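PDB 3MIX: flagellar biosynthesis protein FlhA from Bacillus subtilis, which takes part in the export of flagellar building blocks through the type III secretion system, this chain being its cytosolic domain. Local coordinates for residues A[283-296]-A[335-349]. Numbering follows the deposited sequence.
Sequences LKVVTCSGRVEKAI and ETAILLCSPPVRMYV
Glu293 OE2 grips Ser342 twice, accepting from Ser342 OG at 2.8 Å and Ser342 N at 3.2 Å, both from one face, well above the carboxylate plane. Serine suits the site: its OG, between backbone N and carbonyl carbon (chi1 68°), sits near enough its own N for both to meet one oxygen. Glutamate is long enough to reach them from its helix while CG packs on Val345 CG2. OE1 is buried against Cys341 CB without a polar partner. With an alanine here, the Ser342 hydroxyl and amide would probably lose this acceptor and Val345 CG2 its packing.

Val286 joins the backbones in a single parallel bridge: its N donates to Ile338 O, its O receives Leu340 N at 2.9 Å. Val285 and Leu340 cross at about a right angle, CG1 touching CB, and Leu339 CD1 lies against Cys288 SG. Branched Ile296 serves two valines, CG2 pressing tightly on Val345 CG1 (3.4 Å), CD1 meeting Val349 CG2.

The bridge links strand 283-288, paired separately with 374-375 and 379-380, to strand 339-341 in a beta-alpha-beta connection through helices 290-299 and 313-332; one carboxylate ties helix 290-299 to the strand-to-helix junction at Ser342.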
loop_
_atom_site.group_PDB
_atom_site.type_symbol
_atom_site.label_atom_id
_atom_site.label_comp_id
_atom_site.label_asym_id
_atom_site.label_seq_id
_atom_site.Cartn_x
_atom_site.Cartn_y
_atom_site.Cartn_z
ATOM N N LEU A 283 -18.300 -14.602 -7.630
ATOM C CA LEU A 283 -17.115 -13.796 -7.860
ATOM C C LEU A 283 -16.381 -14.239 -9.126
ATOM O O LEU A 283 -16.058 -15.420 -9.286
ATOM C CB LEU A 283 -16.199 -13.892 -6.640
ATOM C CG LEU A 283 -14.896 -13.096 -6.607
ATOM C CD1 LEU A 283 -15.157 -11.597 -6.663
ATOM C CD2 LEU A 283 -14.124 -13.475 -5.358
ATOM N N LYS A 284 -16.116 -13.280 -10.011
ATOM C CA LYS A 284 -15.425 -13.544 -11.277
ATOM C C LYS A 284 -13.909 -13.632 -11.057
ATOM O O LYS A 284 -13.265 -12.629 -10.747
ATOM C CB LYS A 284 -15.741 -12.455 -12.316
ATOM C CG LYS A 284 -17.126 -11.800 -12.211
ATOM C CD LYS A 284 -18.227 -12.616 -12.877
ATOM C CE LYS A 284 -19.489 -11.779 -13.022
ATOM N NZ LYS A 284 -20.620 -12.537 -13.629
ATOM N N VAL A 285 -13.349 -14.829 -11.233
ATOM C CA VAL A 285 -11.954 -15.107 -10.870
ATOM C C VAL A 285 -11.182 -15.899 -11.935
ATOM O O VAL A 285 -11.601 -16.986 -12.331
ATOM C CB VAL A 285 -11.887 -15.873 -9.519
ATOM C CG1 VAL A 285 -10.571 -16.602 -9.370
ATOM C CG2 VAL A 285 -12.097 -14.925 -8.343
ATOM N N VAL A 286 -10.055 -15.351 -12.386
ATOM C CA VAL A 286 -9.114 -16.089 -13.236
ATOM C C VAL A 286 -8.340 -17.079 -12.366
ATOM O O VAL A 286 -7.878 -16.724 -11.280
ATOM C CB VAL A 286 -8.110 -15.140 -13.962
ATOM C CG1 VAL A 286 -7.093 -15.925 -14.776
ATOM C CG2 VAL A 286 -8.839 -14.166 -14.866
ATOM N N THR A 287 -8.212 -18.318 -12.827
ATOM C CA THR A 287 -7.391 -19.303 -12.126
ATOM C C THR A 287 -6.072 -19.538 -12.856
ATOM O O THR A 287 -5.806 -18.922 -13.892
ATOM C CB THR A 287 -8.125 -20.649 -11.901
ATOM O OG1 THR A 287 -8.775 -21.062 -13.112
ATOM C CG2 THR A 287 -9.145 -20.524 -10.769
ATOM N N CYS A 288 -5.247 -20.415 -12.292
ATOM C CA CYS A 288 -3.947 -20.733 -12.859
ATOM C C CYS A 288 -3.904 -22.198 -13.269
ATOM O O CYS A 288 -4.375 -23.068 -12.528
ATOM C CB CYS A 288 -2.821 -20.430 -11.860
ATOM S SG CYS A 288 -2.450 -18.668 -11.609
ATOM N N SER A 289 -3.330 -22.457 -14.445
ATOM C CA SER A 289 -3.168 -23.818 -14.973
ATOM C C SER A 289 -2.419 -24.716 -13.990
ATOM O O SER A 289 -1.762 -24.226 -13.067
ATOM C CB SER A 289 -2.403 -23.774 -16.296
ATOM O OG SER A 289 -2.707 -24.893 -17.102
ATOM N N GLY A 290 -2.527 -26.026 -14.180
ATOM C CA GLY A 290 -1.704 -26.966 -13.429
ATOM C C GLY A 290 -0.257 -26.794 -13.848
ATOM O O GLY A 290 0.660 -26.934 -13.032
ATOM N N ARG A 291 -0.070 -26.470 -15.128
ATOM C CA ARG A 291 1.244 -26.218 -15.715
ATOM C C ARG A 291 1.928 -24.993 -15.098
ATOM O O ARG A 291 3.068 -25.075 -14.639
ATOM C CB ARG A 291 1.131 -26.063 -17.238
ATOM C CG ARG A 291 0.773 -27.357 -17.981
ATOM C CD ARG A 291 0.993 -27.231 -19.485
ATOM N NE ARG A 291 -0.074 -26.487 -20.160
ATOM C CZ ARG A 291 -1.113 -27.040 -20.785
ATOM N NH1 ARG A 291 -1.248 -28.359 -20.833
ATOM N NH2 ARG A 291 -2.026 -26.269 -21.363
ATOM N N VAL A 292 1.219 -23.865 -15.081
ATOM C CA VAL A 292 1.743 -22.622 -14.516
ATOM C C VAL A 292 2.101 -22.823 -13.043
ATOM O O VAL A 292 3.145 -22.370 -12.583
ATOM C CB VAL A 292 0.741 -21.455 -14.697
ATOM C CG1 VAL A 292 1.118 -20.257 -13.826
ATOM C CG2 VAL A 292 0.670 -21.042 -16.153
ATOM N N GLU A 293 1.238 -23.543 -12.337
ATOM C CA GLU A 293 1.427 -23.855 -10.926
ATOM C C GLU A 293 2.646 -24.753 -10.672
ATOM O O GLU A 293 3.374 -24.540 -9.700
ATOM C CB GLU A 293 0.150 -24.480 -10.353
ATOM C CG GLU A 293 -0.124 -24.128 -8.898
ATOM C CD GLU A 293 -1.537 -23.604 -8.673
ATOM O OE1 GLU A 293 -1.933 -22.631 -9.353
ATOM O OE2 GLU A 293 -2.254 -24.159 -7.811
ATOM N N LYS A 294 2.870 -25.748 -11.534
ATOM C CA LYS A 294 4.050 -26.613 -11.403
ATOM C C LYS A 294 5.358 -25.894 -11.769
ATOM O O LYS A 294 6.390 -26.136 -11.145
ATOM C CB LYS A 294 3.885 -27.939 -12.179
ATOM C CG LYS A 294 4.055 -27.860 -13.694
ATOM C CD LYS A 294 5.520 -27.957 -14.123
ATOM C CE LYS A 294 5.760 -27.206 -15.429
ATOM N NZ LYS A 294 7.182 -26.762 -15.577
ATOM N N ALA A 295 5.297 -25.011 -12.768
ATOM C CA ALA A 295 6.468 -24.274 -13.252
ATOM C C ALA A 295 7.020 -23.276 -12.227
ATOM O O ALA A 295 8.229 -23.040 -12.170
ATOM C CB ALA A 295 6.145 -23.568 -14.561
ATOM N N ILE A 296 6.128 -22.690 -11.433
ATOM C CA ILE A 296 6.527 -21.791 -10.347
ATOM C C ILE A 296 7.110 -22.584 -9.175
ATOM O O ILE A 296 8.153 -22.214 -8.635
ATOM C CB ILE A 296 5.356 -20.872 -9.894
ATOM C CG1 ILE A 296 5.208 -19.701 -10.865
ATOM C CG2 ILE A 296 5.596 -20.317 -8.498
ATOM C CD1 ILE A 296 3.802 -19.202 -11.012
ATOM N N GLU A 335 -15.342 -5.478 -14.827
ATOM C CA GLU A 335 -15.071 -6.305 -13.649
ATOM C C GLU A 335 -13.650 -6.120 -13.117
ATOM O O GLU A 335 -12.715 -5.881 -13.892
ATOM C CB GLU A 335 -15.314 -7.786 -13.966
ATOM C CG GLU A 335 -16.752 -8.136 -14.352
ATOM C CD GLU A 335 -17.707 -8.166 -13.167
ATOM O OE1 GLU A 335 -17.241 -8.074 -12.012
ATOM O OE2 GLU A 335 -18.931 -8.287 -13.393
ATOM N N THR A 336 -13.504 -6.233 -11.793
ATOM C CA THR A 336 -12.205 -6.191 -11.110
ATOM C C THR A 336 -11.488 -7.522 -11.325
ATOM O O THR A 336 -12.014 -8.583 -10.959
ATOM C CB THR A 336 -12.369 -5.974 -9.578
ATOM O OG1 THR A 336 -13.467 -5.087 -9.317
ATOM C CG2 THR A 336 -11.083 -5.408 -8.951
ATOM N N ALA A 337 -10.298 -7.471 -11.917
ATOM C CA ALA A 337 -9.539 -8.689 -12.209
ATOM C C ALA A 337 -8.821 -9.241 -10.970
ATOM O O ALA A 337 -7.984 -8.559 -10.371
ATOM C CB ALA A 337 -8.562 -8.452 -13.359
ATOM N N ILE A 338 -9.176 -10.469 -10.591
ATOM C CA ILE A 338 -8.570 -11.175 -9.459
ATOM C C ILE A 338 -7.966 -12.488 -9.953
ATOM O O ILE A 338 -8.440 -13.038 -10.935
ATOM C CB ILE A 338 -9.609 -11.436 -8.326
ATOM C CG1 ILE A 338 -9.933 -10.141 -7.577
ATOM C CG2 ILE A 338 -9.120 -12.486 -7.325
ATOM C CD1 ILE A 338 -11.352 -9.663 -7.753
ATOM N N LEU A 339 -6.927 -12.981 -9.276
ATOM C CA LEU A 339 -6.279 -14.249 -9.626
ATOM C C LEU A 339 -6.218 -15.223 -8.440
ATOM O O LEU A 339 -5.672 -14.892 -7.398
ATOM C CB LEU A 339 -4.874 -13.995 -10.184
ATOM C CG LEU A 339 -4.051 -15.184 -10.694
ATOM C CD1 LEU A 339 -4.698 -15.831 -11.930
ATOM C CD2 LEU A 339 -2.635 -14.757 -11.011
ATOM N N LEU A 340 -6.783 -16.420 -8.604
ATOM C CA LEU A 340 -6.705 -17.467 -7.577
ATOM C C LEU A 340 -5.649 -18.504 -7.911
ATOM O O LEU A 340 -5.446 -18.838 -9.079
ATOM C CB LEU A 340 -8.043 -18.190 -7.404
ATOM C CG LEU A 340 -9.058 -17.759 -6.343
ATOM C CD1 LEU A 340 -10.241 -18.721 -6.371
ATOM C CD2 LEU A 340 -8.467 -17.695 -4.933
ATOM N N CYS A 341 -4.988 -19.015 -6.878
ATOM C CA CYS A 341 -4.009 -20.082 -7.022
ATOM C C CYS A 341 -3.878 -20.796 -5.695
ATOM O O CYS A 341 -4.500 -20.389 -4.708
ATOM C CB CYS A 341 -2.657 -19.545 -7.503
ATOM S SG CYS A 341 -1.882 -18.336 -6.405
ATOM N N SER A 342 -3.090 -21.866 -5.666
ATOM C CA SER A 342 -2.949 -22.662 -4.454
ATOM C C SER A 342 -2.027 -21.951 -3.485
ATOM O O SER A 342 -1.141 -21.214 -3.922
ATOM C CB SER A 342 -2.442 -24.077 -4.766
ATOM O OG SER A 342 -1.107 -24.056 -5.238
ATOM N N PRO A 343 -2.242 -22.158 -2.167
ATOM C CA PRO A 343 -1.469 -21.503 -1.099
ATOM C C PRO A 343 0.067 -21.549 -1.224
ATOM O O PRO A 343 0.698 -20.502 -1.068
ATOM C CB PRO A 343 -1.936 -22.214 0.179
ATOM C CG PRO A 343 -3.276 -22.763 -0.148
ATOM C CD PRO A 343 -3.373 -22.944 -1.630
ATOM N N PRO A 344 0.679 -22.733 -1.491
ATOM C CA PRO A 344 2.160 -22.746 -1.501
ATOM C C PRO A 344 2.803 -21.978 -2.662
ATOM O O PRO A 344 4.026 -21.760 -2.666
ATOM C CB PRO A 344 2.498 -24.243 -1.608
ATOM C CG PRO A 344 1.303 -24.858 -2.245
ATOM C CD PRO A 344 0.132 -24.091 -1.701
ATOM N N VAL A 345 1.979 -21.566 -3.623
ATOM C CA VAL A 345 2.446 -20.912 -4.845
ATOM C C VAL A 345 2.129 -19.407 -4.847
ATOM O O VAL A 345 2.793 -18.612 -5.519
ATOM C CB VAL A 345 1.805 -21.587 -6.083
ATOM C CG1 VAL A 345 2.454 -21.109 -7.357
ATOM C CG2 VAL A 345 1.932 -23.103 -5.991
ATOM N N ARG A 346 1.111 -19.040 -4.077
ATOM C CA ARG A 346 0.533 -17.693 -4.038
ATOM C C ARG A 346 1.531 -16.544 -3.895
ATOM O O ARG A 346 1.539 -15.609 -4.700
ATOM C CB ARG A 346 -0.471 -17.633 -2.906
ATOM C CG ARG A 346 -1.319 -16.418 -2.938
ATOM C CD ARG A 346 -1.222 -15.720 -1.607
ATOM N NE ARG A 346 -1.410 -14.312 -1.856
ATOM C CZ ARG A 346 -0.506 -13.361 -1.702
ATOM N NH1 ARG A 346 -0.865 -12.144 -2.025
ATOM N NH2 ARG A 346 0.704 -13.591 -1.213
ATOM N N MET A 347 2.355 -16.613 -2.856
ATOM C CA MET A 347 3.377 -15.608 -2.604
ATOM C C MET A 347 4.367 -15.480 -3.783
ATOM O O MET A 347 4.783 -14.380 -4.132
ATOM C CB MET A 347 4.079 -15.903 -1.269
ATOM C CG MET A 347 5.581 -15.737 -1.269
ATOM S SD MET A 347 6.330 -15.878 0.372
ATOM C CE MET A 347 5.917 -17.563 0.820
ATOM N N TYR A 348 4.695 -16.593 -4.422
ATOM C CA TYR A 348 5.620 -16.560 -5.562
ATOM C C TYR A 348 4.995 -16.016 -6.847
ATOM O O TYR A 348 5.651 -15.297 -7.597
ATOM C CB TYR A 348 6.246 -17.935 -5.779
ATOM C CG TYR A 348 7.037 -18.414 -4.579
ATOM C CD1 TYR A 348 8.303 -17.889 -4.301
ATOM C CD2 TYR A 348 6.510 -19.370 -3.706
ATOM C CE1 TYR A 348 9.034 -18.315 -3.201
ATOM C CE2 TYR A 348 7.233 -19.802 -2.596
ATOM C CZ TYR A 348 8.493 -19.269 -2.355
ATOM O OH TYR A 348 9.220 -19.690 -1.273
ATOM N N VAL A 349 3.728 -16.349 -7.091
ATOM C CA VAL A 349 2.986 -15.794 -8.228
ATOM C C VAL A 349 2.980 -14.270 -8.123
ATOM O O VAL A 349 3.218 -13.563 -9.114
ATOM C CB VAL A 349 1.521 -16.324 -8.286
ATOM C CG1 VAL A 349 0.732 -15.651 -9.404
ATOM C CG2 VAL A 349 1.496 -17.831 -8.449
#